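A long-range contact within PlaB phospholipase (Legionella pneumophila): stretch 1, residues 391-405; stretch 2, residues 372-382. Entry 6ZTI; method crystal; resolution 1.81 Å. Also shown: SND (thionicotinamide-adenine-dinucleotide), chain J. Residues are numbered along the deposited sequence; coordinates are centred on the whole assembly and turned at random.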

ATOM      1  N   LEU B 391     -18.313   2.891  -8.644  1.00  9.82           N
ATOM      2  CA  LEU B 391     -18.657   4.103  -7.915  1.00  7.15           C
ATOM      3  C   LEU B 391     -20.154   4.091  -7.668  1.00  6.69           C
ATOM      4  O   LEU B 391     -20.931   3.949  -8.612  1.00  7.06           O
ATOM      5  CB  LEU B 391     -18.231   5.347  -8.712  1.00 10.83           C
ATOM      6  CG  LEU B 391     -18.631   6.715  -8.163  1.00 13.53           C
ATOM      7  CD1 LEU B 391     -17.840   7.019  -6.903  1.00 13.09           C
ATOM      8  CD2 LEU B 391     -18.415   7.794  -9.200  1.00 17.75           C
ATOM      9  N   THR B 392     -20.564   4.226  -6.407  1.00  6.71           N
ATOM     10  CA  THR B 392     -21.974   4.149  -6.046  1.00 11.67           C
ATOM     11  C   THR B 392     -22.444   5.503  -5.525  1.00  6.45           C
ATOM     12  O   THR B 392     -21.891   6.025  -4.551  1.00 10.26           O
ATOM     13  CB  THR B 392     -22.205   3.039  -5.010  1.00  7.12           C
ATOM     14  OG1 THR B 392     -21.856   1.764  -5.579  1.00 10.67           O
ATOM     15  CG2 THR B 392     -23.639   2.995  -4.599  1.00 10.10           C
ATOM     16  N   TYR B 393     -23.465   6.059  -6.163  1.00  6.27           N
ATOM     17  CA  TYR B 393     -24.133   7.265  -5.691  1.00  6.29           C
ATOM     18  C   TYR B 393     -25.486   6.896  -5.111  1.00  7.28           C
ATOM     19  O   TYR B 393     -26.181   6.027  -5.637  1.00  8.06           O
ATOM     20  CB  TYR B 393     -24.347   8.282  -6.823  1.00  9.74           C
ATOM     21  CG  TYR B 393     -23.301   9.387  -6.897  1.00  9.51           C
ATOM     22  CD1 TYR B 393     -21.985   9.101  -7.187  1.00 11.22           C
ATOM     23  CD2 TYR B 393     -23.651  10.709  -6.700  1.00 11.06           C
ATOM     24  CE1 TYR B 393     -21.035  10.095  -7.257  1.00 11.15           C
ATOM     25  CE2 TYR B 393     -22.702  11.723  -6.773  1.00 15.71           C
ATOM     26  CZ  TYR B 393     -21.402  11.411  -7.061  1.00  7.89           C
ATOM     27  OH  TYR B 393     -20.456  12.414  -7.133  1.00 11.15           O
ATOM     28  N   PHE B 394     -25.864   7.597  -4.054  1.00  7.68           N
ATOM     29  CA  PHE B 394     -27.141   7.448  -3.383  1.00  6.00           C
ATOM     30  C   PHE B 394     -27.819   8.807  -3.406  1.00  6.25           C
ATOM     31  O   PHE B 394     -27.256   9.795  -2.906  1.00  6.57           O
ATOM     32  CB  PHE B 394     -26.905   6.946  -1.955  1.00  7.94           C
ATOM     33  CG  PHE B 394     -28.136   6.450  -1.256  1.00 10.42           C
ATOM     34  CD1 PHE B 394     -29.030   5.599  -1.901  1.00  7.98           C
ATOM     35  CD2 PHE B 394     -28.372   6.795   0.064  1.00 11.91           C
ATOM     36  CE1 PHE B 394     -30.143   5.148  -1.245  1.00  6.85           C
ATOM     37  CE2 PHE B 394     -29.480   6.341   0.720  1.00 10.14           C
ATOM     38  CZ  PHE B 394     -30.372   5.523   0.063  1.00 10.18           C
ATOM     39  N   LEU B 395     -29.018   8.856  -3.984  1.00  5.84           N
ATOM     40  CA  LEU B 395     -29.687  10.100  -4.308  1.00  5.82           C
ATOM     41  C   LEU B 395     -31.089  10.120  -3.727  1.00 10.07           C
ATOM     42  O   LEU B 395     -31.745   9.081  -3.591  1.00  5.80           O
ATOM     43  CB  LEU B 395     -29.803  10.309  -5.832  1.00  7.19           C
ATOM     44  CG  LEU B 395     -28.527  10.128  -6.645  1.00  9.40           C
ATOM     45  CD1 LEU B 395     -28.887  10.246  -8.131  1.00  8.53           C
ATOM     46  CD2 LEU B 395     -27.464  11.123  -6.256  1.00 11.83           C
ATOM     47  N   ASP B 396     -31.549  11.331  -3.430  1.00  7.79           N
ATOM     48  CA  ASP B 396     -32.918  11.558  -2.987  1.00  9.32           C
ATOM     49  C   ASP B 396     -33.789  11.669  -4.229  1.00  6.58           C
ATOM     50  O   ASP B 396     -33.721  12.658  -4.965  1.00  9.83           O
ATOM     51  CB  ASP B 396     -32.999  12.812  -2.122  1.00  8.89           C
ATOM     52  CG  ASP B 396     -34.362  13.014  -1.491  1.00 14.20           C
ATOM     53  OD1 ASP B 396     -35.382  12.766  -2.167  1.00 12.47           O
ATOM     54  OD2 ASP B 396     -34.417  13.428  -0.310  1.00 16.97           O
ATOM     55  N   TYR B 397     -34.608  10.655  -4.470  1.00  9.32           N
ATOM     56  CA  TYR B 397     -35.396  10.647  -5.690  1.00 10.03           C
ATOM     57  C   TYR B 397     -36.460  11.736  -5.677  1.00  9.16           C
ATOM     58  O   TYR B 397     -36.747  12.345  -6.710  1.00  9.73           O
ATOM     59  CB  TYR B 397     -36.054   9.290  -5.889  1.00  6.33           C
ATOM     60  CG  TYR B 397     -36.959   9.291  -7.098  1.00  8.01           C
ATOM     61  CD1 TYR B 397     -38.287   9.675  -6.992  1.00 13.74           C
ATOM     62  CD2 TYR B 397     -36.471   8.946  -8.357  1.00 10.76           C
ATOM     63  CE1 TYR B 397     -39.114   9.692  -8.096  1.00 16.87           C
ATOM     64  CE2 TYR B 397     -37.292   8.962  -9.468  1.00 12.10           C
ATOM     65  CZ  TYR B 397     -38.613   9.344  -9.330  1.00 16.89           C
ATOM     66  OH  TYR B 397     -39.454   9.361 -10.420  1.00 22.64           O
ATOM     67  N   ASP B 398     -37.091  11.963  -4.537  1.00  7.85           N
ATOM     68  CA  ASP B 398     -38.178  12.932  -4.517  1.00 12.08           C
ATOM     69  C   ASP B 398     -37.661  14.348  -4.713  1.00  7.66           C
ATOM     70  O   ASP B 398     -38.351  15.176  -5.306  1.00  6.81           O
ATOM     71  CB  ASP B 398     -38.961  12.803  -3.210  1.00 11.42           C
ATOM     72  CG  ASP B 398     -39.705  11.482  -3.116  1.00 20.72           C
ATOM     73  OD1 ASP B 398     -40.367  11.092  -4.103  1.00 24.94           O
ATOM     74  OD2 ASP B 398     -39.609  10.823  -2.066  1.00 19.23           O
ATOM     75  N   ILE B 399     -36.449  14.641  -4.248  1.00  7.18           N
ATOM     76  CA  ILE B 399     -35.879  15.961  -4.479  1.00 10.28           C
ATOM     77  C   ILE B 399     -35.458  16.102  -5.935  1.00  9.54           C
ATOM     78  O   ILE B 399     -35.635  17.161  -6.549  1.00 11.54           O
ATOM     79  CB  ILE B 399     -34.704  16.197  -3.511  1.00  7.20           C
ATOM     80  CG1 ILE B 399     -35.237  16.397  -2.088  1.00 12.22           C
ATOM     81  CG2 ILE B 399     -33.849  17.377  -3.981  1.00 14.06           C
ATOM     82  CD1 ILE B 399     -34.181  16.557  -1.007  1.00 13.07           C
ATOM     83  N   MET B 400     -34.890  15.039  -6.507  1.00  7.26           N
ATOM     84  CA  MET B 400     -34.510  15.055  -7.918  1.00 10.21           C
ATOM     85  C   MET B 400     -35.720  15.263  -8.811  1.00 14.27           C
ATOM     86  O   MET B 400     -35.728  16.144  -9.675  1.00 13.48           O
ATOM     87  CB  MET B 400     -33.834  13.739  -8.292  1.00  6.89           C
ATOM     88  CG  MET B 400     -32.587  13.464  -7.531  1.00 17.33           C
ATOM     89  SD  MET B 400     -31.231  13.107  -8.620  1.00 31.48           S
ATOM     90  CE  MET B 400     -31.127  14.674  -9.475  1.00 28.04           C
ATOM     91  N   GLU B 401     -36.744  14.424  -8.638  1.00 10.00           N
ATOM     92  CA  GLU B 401     -37.925  14.500  -9.487  1.00 15.22           C
ATOM     93  C   GLU B 401     -38.587  15.866  -9.378  1.00 14.02           C
ATOM     94  O   GLU B 401     -38.904  16.499 -10.391  1.00 14.77           O
ATOM     95  CB  GLU B 401     -38.907  13.388  -9.102  1.00 14.30           C
ATOM     96  CG  GLU B 401     -40.010  13.128 -10.127  1.00 23.99           C
ATOM     97  CD  GLU B 401     -41.208  14.057  -9.989  1.00 38.61           C
ATOM     98  OE1 GLU B 401     -41.426  14.624  -8.893  1.00 38.01           O
ATOM     99  OE2 GLU B 401     -41.944  14.208 -10.991  1.00 42.46           O
ATOM    100  N   GLY B 402     -38.798  16.343  -8.150  1.00 16.54           N
ATOM    101  CA  GLY B 402     -39.468  17.617  -7.970  1.00 24.96           C
ATOM    102  C   GLY B 402     -38.719  18.767  -8.610  1.00 17.52           C
ATOM    103  O   GLY B 402     -39.332  19.706  -9.126  1.00 21.31           O
ATOM    104  N   GLY B 403     -37.394  18.709  -8.605  1.00 13.18           N
ATOM    105  CA  GLY B 403     -36.613  19.802  -9.144  1.00 15.60           C
ATOM    106  C   GLY B 403     -36.372  19.734 -10.638  1.00 14.79           C
ATOM    107  O   GLY B 403     -36.192  20.764 -11.288  1.00 15.80           O
ATOM    108  N   ILE B 404     -36.347  18.532 -11.196  1.00 11.84           N
ATOM    109  CA  ILE B 404     -36.065  18.366 -12.615  1.00 11.92           C
ATOM    110  C   ILE B 404     -37.342  18.453 -13.443  1.00 12.18           C
ATOM    111  O   ILE B 404     -37.341  19.005 -14.550  1.00 14.88           O
ATOM    112  CB  ILE B 404     -35.315  17.030 -12.820  1.00 12.69           C
ATOM    113  CG1 ILE B 404     -33.869  17.183 -12.332  1.00 14.66           C
ATOM    114  CG2 ILE B 404     -35.361  16.572 -14.271  1.00 13.44           C
ATOM    115  CD1 ILE B 404     -33.077  15.882 -12.285  1.00 14.72           C
ATOM    116  N   ASN B 405     -38.459  17.956 -12.920  1.00 13.56           N
ATOM    117  CA  ASN B 405     -39.708  17.938 -13.685  1.00 18.20           C
ATOM    118  C   ASN B 405     -40.473  19.234 -13.418  1.00 19.52           C
ATOM    119  O   ASN B 405     -41.556  19.257 -12.832  1.00 18.90           O
ATOM    120  CB  ASN B 405     -40.536  16.705 -13.344  1.00 22.36           C
ATOM    121  CG  ASN B 405     -39.992  15.429 -13.982  1.00 29.72           C
ATOM    122  OD1 ASN B 405     -39.239  15.471 -14.953  1.00 20.76           O
ATOM    123  ND2 ASN B 405     -40.376  14.286 -13.432  1.00 31.99           N
TER
HETATM  124  PA  SND J 503     -23.212  19.763  -3.310  1.00 10.28           P
HETATM  125  O1A SND J 503     -22.703  20.629  -4.430  1.00  9.33           O
HETATM  126  O2A SND J 503     -22.821  20.149  -1.929  1.00 13.35           O
HETATM  127  O5B SND J 503     -22.741  18.241  -3.586  1.00  9.34           O
HETATM  128  C5B SND J 503     -23.071  17.113  -2.758  1.00 16.74           C
HETATM  129  C4B SND J 503     -22.165  15.992  -3.210  1.00  7.09           C
HETATM  130  O4B SND J 503     -22.431  15.659  -4.594  1.00 12.61           O
HETATM  131  C3B SND J 503     -20.682  16.326  -3.168  1.00  8.26           C
HETATM  132  O3B SND J 503     -19.963  15.119  -3.023  1.00  8.39           O
HETATM  133  C2B SND J 503     -20.443  16.934  -4.545  1.00  7.63           C
HETATM  134  O2B SND J 503     -19.069  16.860  -4.904  1.00  6.68           O
HETATM  135  C1B SND J 503     -21.319  16.014  -5.399  1.00  6.20           C
HETATM  136  N9A SND J 503     -21.816  16.616  -6.631  1.00  7.38           N
HETATM  137  C8A SND J 503     -22.273  17.895  -6.814  1.00  8.57           C
HETATM  138  N7A SND J 503     -22.654  18.156  -8.041  1.00 12.94           N
HETATM  139  C5A SND J 503     -22.432  16.963  -8.716  1.00 11.09           C
HETATM  140  C6A SND J 503     -22.635  16.576 -10.052  1.00  9.51           C
HETATM  141  N6A SND J 503     -23.100  17.392 -10.997  1.00  5.25           N
HETATM  142  N1A SND J 503     -22.334  15.300 -10.391  1.00  8.67           N
HETATM  143  C2A SND J 503     -21.856  14.480  -9.450  1.00  8.06           C
HETATM  144  N3A SND J 503     -21.602  14.739  -8.164  1.00  6.94           N
HETATM  145  C4A SND J 503     -21.917  16.005  -7.857  1.00  9.77           C
HETATM  146  O3  SND J 503     -24.796  19.632  -3.312  1.00 10.33           O
HETATM  147  PN  SND J 503     -26.001  20.596  -3.718  1.00 11.44           P
HETATM  148  O1N SND J 503     -25.683  21.981  -3.297  1.00 11.31           O
HETATM  149  O2N SND J 503     -27.247  19.961  -3.253  1.00 11.41           O
HETATM  150  O5D SND J 503     -25.879  20.532  -5.310  1.00  9.18           O
HETATM  151  C5D SND J 503     -26.963  20.965  -6.159  1.00  7.28           C
HETATM  152  C4D SND J 503     -26.389  21.484  -7.455  1.00  9.48           C
HETATM  153  O4D SND J 503     -25.776  22.777  -7.246  1.00  9.76           O
HETATM  154  C3D SND J 503     -25.308  20.617  -8.092  1.00  9.60           C
HETATM  155  O3D SND J 503     -25.458  20.703  -9.498  1.00 10.33           O
HETATM  156  C2D SND J 503     -24.014  21.308  -7.671  1.00  6.41           C
HETATM  157  O2D SND J 503     -22.959  21.052  -8.592  1.00  9.59           O
HETATM  158  C1D SND J 503     -24.456  22.760  -7.731  1.00  8.44           C
HETATM  159  N1N SND J 503     -23.610  23.646  -6.828  1.00  9.44           N
HETATM  160  C2N SND J 503     -22.946  24.675  -7.379  1.00 14.54           C
HETATM  161  C3N SND J 503     -22.240  25.551  -6.577  1.00 11.63           C
HETATM  162  C7N SND J 503     -21.493  26.698  -7.156  1.00 12.67           C
HETATM  163  S7N SND J 503     -20.735  27.809  -6.173  1.00 39.15           S
HETATM  164  N7N SND J 503     -21.457  26.788  -8.470  1.00 11.79           N
HETATM  165  C4N SND J 503     -22.231  25.330  -5.203  1.00 12.74           C
HETATM  166  C5N SND J 503     -22.910  24.252  -4.669  1.00 15.24           C
HETATM  167  C6N SND J 503     -23.601  23.414  -5.503  1.00  7.88           C
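Stretch 2 (372-382) ALPAGFFVDRQ

Stretch 2 lies along stretch 1 as an antiparallel neighbour: strand 378-382 runs beside strand 391-396 with their N-to-C directions 168° apart and their axes 4.6 Å apart at closest approach, while the segment 373-377 that precedes it packs against helix 397-404. Together the two stretches bury 845 Å². At the start of stretch 1, Leu391 begins sideways but bends its end inward, CD1 lying 3.5 Å from Gln382 O. Thr392 and Gln382 form a hydrogen-bonded pair, Thr392 N to Gln382 O at 2.8 Å and Gln382 N to Thr392 O at 2.9 Å. Thr392 O also accepts from a water, 3.1 Å away, that donates to Asp380 OD2 at 2.6 Å, tying backbone to side chain. Tyr393 faces Arg381 as a non-hydrogen-bonded pair, CA to CA 4.5 Å. Arg381 CB sits over one face of the Tyr393 ring, 4.0 Å from its centroid, and Arg381 NH1 makes a weak hydrogen bond to Tyr393 OH at 3.4 Å. Tyr393 OH also donates to N3A of the bound dinucleotide at 2.8 Å, and Tyr393 CE2 meets Phe378 CE2 at 3.7 Å. Phe394 N donates to Asp380 O at 2.9 Å. Phe394 O takes two bonds in return, from Val379 N at 2.9 Å and Asp380 N at 3.2 Å, because a beta bulge shifts the register by one residue between Phe394 and Leu395. Val379, with phi/psi of -111/-50, points toward stretch 1 and brings CG1 to 3.5 Å from Phe394 CD2. Past the bulge, Leu395 pairs with Phe378, and its CD2 reaches Phe377 CD2 at 3.7 Å. Asp396 N donates to Phe377 O at 2.8 Å, the last backbone bond between the stretches; its side chain then caps the helix, OD1 accepting from Ile399 N at 3.0 Å. The helix meets a type II turn, Pro374 to Phe377, closed by Phe377 N to Pro374 O at 3.2 Å. Ile399 covers this turn, CG2 lying 3.4 Å from Ala375 O and CD1 3.3 Å from Gly376 O. Gly376 has phi/psi of 90/7, which suits glycine, and its N donates to the dinucleotide O2N at 2.9 Å. After Ile399, Met400 CE presses against Leu373 CD1 at 3.2 Å and Phe377 CB at 3.9 Å. Gly403 lets Pro374 come close, CA to CG 3.7 Å; a CB there would clash with that CG. Ile404 completes the contact, CG1 to Pro374 CG at 3.9 Å, and Asn405, where the chain leaves helical geometry, makes none.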

ATOM      1  N   ALA B 372     -26.590  22.303 -12.334  1.00  9.23           N
ATOM      2  CA  ALA B 372     -28.026  22.540 -12.266  1.00 12.32           C
ATOM      3  C   ALA B 372     -28.807  21.480 -11.484  1.00 15.12           C
ATOM      4  O   ALA B 372     -30.039  21.499 -11.515  1.00 13.15           O
ATOM      5  CB  ALA B 372     -28.598  22.644 -13.677  1.00 16.39           C
ATOM      6  N   LEU B 373     -28.146  20.562 -10.786  1.00 13.08           N
ATOM      7  CA  LEU B 373     -28.911  19.554 -10.061  1.00  7.58           C
ATOM      8  C   LEU B 373     -29.767  20.214  -8.973  1.00  7.74           C
ATOM      9  O   LEU B 373     -29.368  21.217  -8.386  1.00 10.62           O
ATOM     10  CB  LEU B 373     -27.978  18.529  -9.434  1.00 11.01           C
ATOM     11  CG  LEU B 373     -27.486  17.381 -10.326  1.00 15.91           C
ATOM     12  CD1 LEU B 373     -28.627  16.427 -10.567  1.00 13.77           C
ATOM     13  CD2 LEU B 373     -26.969  17.847 -11.667  1.00 12.81           C
ATOM     14  N   PRO B 374     -30.951  19.676  -8.677  1.00  8.80           N
ATOM     15  CA  PRO B 374     -31.730  20.219  -7.552  1.00 10.62           C
ATOM     16  C   PRO B 374     -30.928  20.187  -6.259  1.00 10.48           C
ATOM     17  O   PRO B 374     -30.226  19.218  -5.976  1.00 11.56           O
ATOM     18  CB  PRO B 374     -32.948  19.294  -7.481  1.00 15.48           C
ATOM     19  CG  PRO B 374     -33.105  18.782  -8.872  1.00 15.60           C
ATOM     20  CD  PRO B 374     -31.686  18.619  -9.387  1.00 14.95           C
ATOM     21  N   ALA B 375     -31.025  21.271  -5.481  1.00  9.18           N
ATOM     22  CA  ALA B 375     -30.369  21.330  -4.180  1.00 10.57           C
ATOM     23  C   ALA B 375     -30.914  20.249  -3.254  1.00  9.10           C
ATOM     24  O   ALA B 375     -32.127  20.124  -3.083  1.00  8.94           O
ATOM     25  CB  ALA B 375     -30.581  22.698  -3.547  1.00 11.85           C
ATOM     26  N   GLY B 376     -30.014  19.491  -2.630  1.00 12.48           N
ATOM     27  CA  GLY B 376     -30.410  18.375  -1.790  1.00  9.68           C
ATOM     28  C   GLY B 376     -30.530  17.042  -2.497  1.00  9.76           C
ATOM     29  O   GLY B 376     -30.990  16.073  -1.883  1.00 13.91           O
ATOM     30  N   PHE B 377     -30.130  16.954  -3.770  1.00 10.26           N
ATOM     31  CA  PHE B 377     -30.255  15.702  -4.512  1.00 11.09           C
ATOM     32  C   PHE B 377     -29.421  14.570  -3.913  1.00  8.81           C
ATOM     33  O   PHE B 377     -29.745  13.400  -4.118  1.00 12.58           O
ATOM     34  CB  PHE B 377     -29.834  15.929  -5.971  1.00  5.78           C
ATOM     35  CG  PHE B 377     -28.338  15.935  -6.165  1.00 11.63           C
ATOM     36  CD1 PHE B 377     -27.575  17.040  -5.800  1.00 11.57           C
ATOM     37  CD2 PHE B 377     -27.692  14.827  -6.694  1.00 12.42           C
ATOM     38  CE1 PHE B 377     -26.194  17.032  -5.956  1.00 11.61           C
ATOM     39  CE2 PHE B 377     -26.314  14.812  -6.844  1.00 11.53           C
ATOM     40  CZ  PHE B 377     -25.566  15.909  -6.495  1.00  6.01           C
ATOM     41  N   PHE B 378     -28.372  14.884  -3.164  1.00 11.08           N
ATOM     42  CA  PHE B 378     -27.302  13.940  -2.855  1.00 11.65           C
ATOM     43  C   PHE B 378     -27.384  13.454  -1.417  1.00 13.03           C
ATOM     44  O   PHE B 378     -27.571  14.250  -0.496  1.00 11.67           O
ATOM     45  CB  PHE B 378     -25.954  14.605  -3.089  1.00 10.13           C
ATOM     46  CG  PHE B 378     -24.775  13.810  -2.624  1.00 12.30           C
ATOM     47  CD1 PHE B 378     -24.326  13.904  -1.316  1.00 13.91           C
ATOM     48  CD2 PHE B 378     -24.062  13.025  -3.522  1.00  9.94           C
ATOM     49  CE1 PHE B 378     -23.207  13.198  -0.893  1.00 12.60           C
ATOM     50  CE2 PHE B 378     -22.939  12.313  -3.111  1.00 11.60           C
ATOM     51  CZ  PHE B 378     -22.512  12.401  -1.796  1.00 14.14           C
ATOM     52  N   VAL B 379     -27.219  12.151  -1.229  1.00  6.85           N
ATOM     53  CA  VAL B 379     -27.083  11.557   0.094  1.00 11.24           C
ATOM     54  C   VAL B 379     -25.670  11.031   0.335  1.00  7.77           C
ATOM     55  O   VAL B 379     -25.068  11.314   1.371  1.00  6.55           O
ATOM     56  CB  VAL B 379     -28.130  10.443   0.317  1.00  4.40           C
ATOM     57  CG1 VAL B 379     -27.994   9.896   1.745  1.00  7.16           C
ATOM     58  CG2 VAL B 379     -29.539  10.962   0.044  1.00 10.24           C
ATOM     59  N   ASP B 380     -25.132  10.247  -0.600  1.00  9.52           N
ATOM     60  CA  ASP B 380     -23.860   9.572  -0.360  1.00  7.19           C
ATOM     61  C   ASP B 380     -23.154   9.225  -1.666  1.00  5.29           C
ATOM     62  O   ASP B 380     -23.768   9.077  -2.720  1.00  6.32           O
ATOM     63  CB  ASP B 380     -24.071   8.286   0.459  1.00  7.95           C
ATOM     64  CG  ASP B 380     -22.770   7.620   0.851  1.00 10.50           C
ATOM     65  OD1 ASP B 380     -21.984   8.261   1.582  1.00 13.17           O
ATOM     66  OD2 ASP B 380     -22.547   6.454   0.450  1.00  8.75           O
ATOM     67  N   ARG B 381     -21.844   9.041  -1.565  1.00  6.17           N
ATOM     68  CA  ARG B 381     -21.087   8.393  -2.622  1.00  6.29           C
ATOM     69  C   ARG B 381     -20.007   7.529  -1.993  1.00  7.05           C
ATOM     70  O   ARG B 381     -19.459   7.854  -0.940  1.00  7.26           O
ATOM     71  CB  ARG B 381     -20.446   9.407  -3.598  1.00  5.81           C
ATOM     72  CG  ARG B 381     -19.413  10.295  -2.966  1.00 12.65           C
ATOM     73  CD  ARG B 381     -19.097  11.485  -3.855  1.00  7.44           C
ATOM     74  NE  ARG B 381     -17.808  12.096  -3.547  1.00  9.51           N
ATOM     75  CZ  ARG B 381     -17.302  13.131  -4.221  1.00 12.87           C
ATOM     76  NH1 ARG B 381     -17.980  13.668  -5.223  1.00 12.00           N
ATOM     77  NH2 ARG B 381     -16.119  13.629  -3.908  1.00 11.97           N
ATOM     78  N   GLN B 382     -19.696   6.428  -2.668  1.00  5.26           N
ATOM     79  CA  GLN B 382     -18.684   5.495  -2.202  1.00  9.14           C
ATOM     80  C   GLN B 382     -17.992   4.936  -3.430  1.00  7.15           C
ATOM     81  O   GLN B 382     -18.636   4.701  -4.452  1.00 11.69           O
ATOM     82  CB  GLN B 382     -19.299   4.355  -1.362  1.00 10.81           C
ATOM     83  CG  GLN B 382     -18.463   3.920  -0.159  1.00 15.34           C
ATOM     84  CD  GLN B 382     -19.064   2.757   0.651  1.00 10.41           C
ATOM     85  OE1 GLN B 382     -19.144   1.620   0.176  1.00 11.36           O
ATOM     86  NE2 GLN B 382     -19.448   3.040   1.897  1.00 10.10           N
TER
HETATM   87  O   HOH W   1     -23.242   5.453  -1.792  1.00 10.21           O
HETATM   88  O   HOH W   2     -18.926   1.720  -5.242  1.00  6.51           O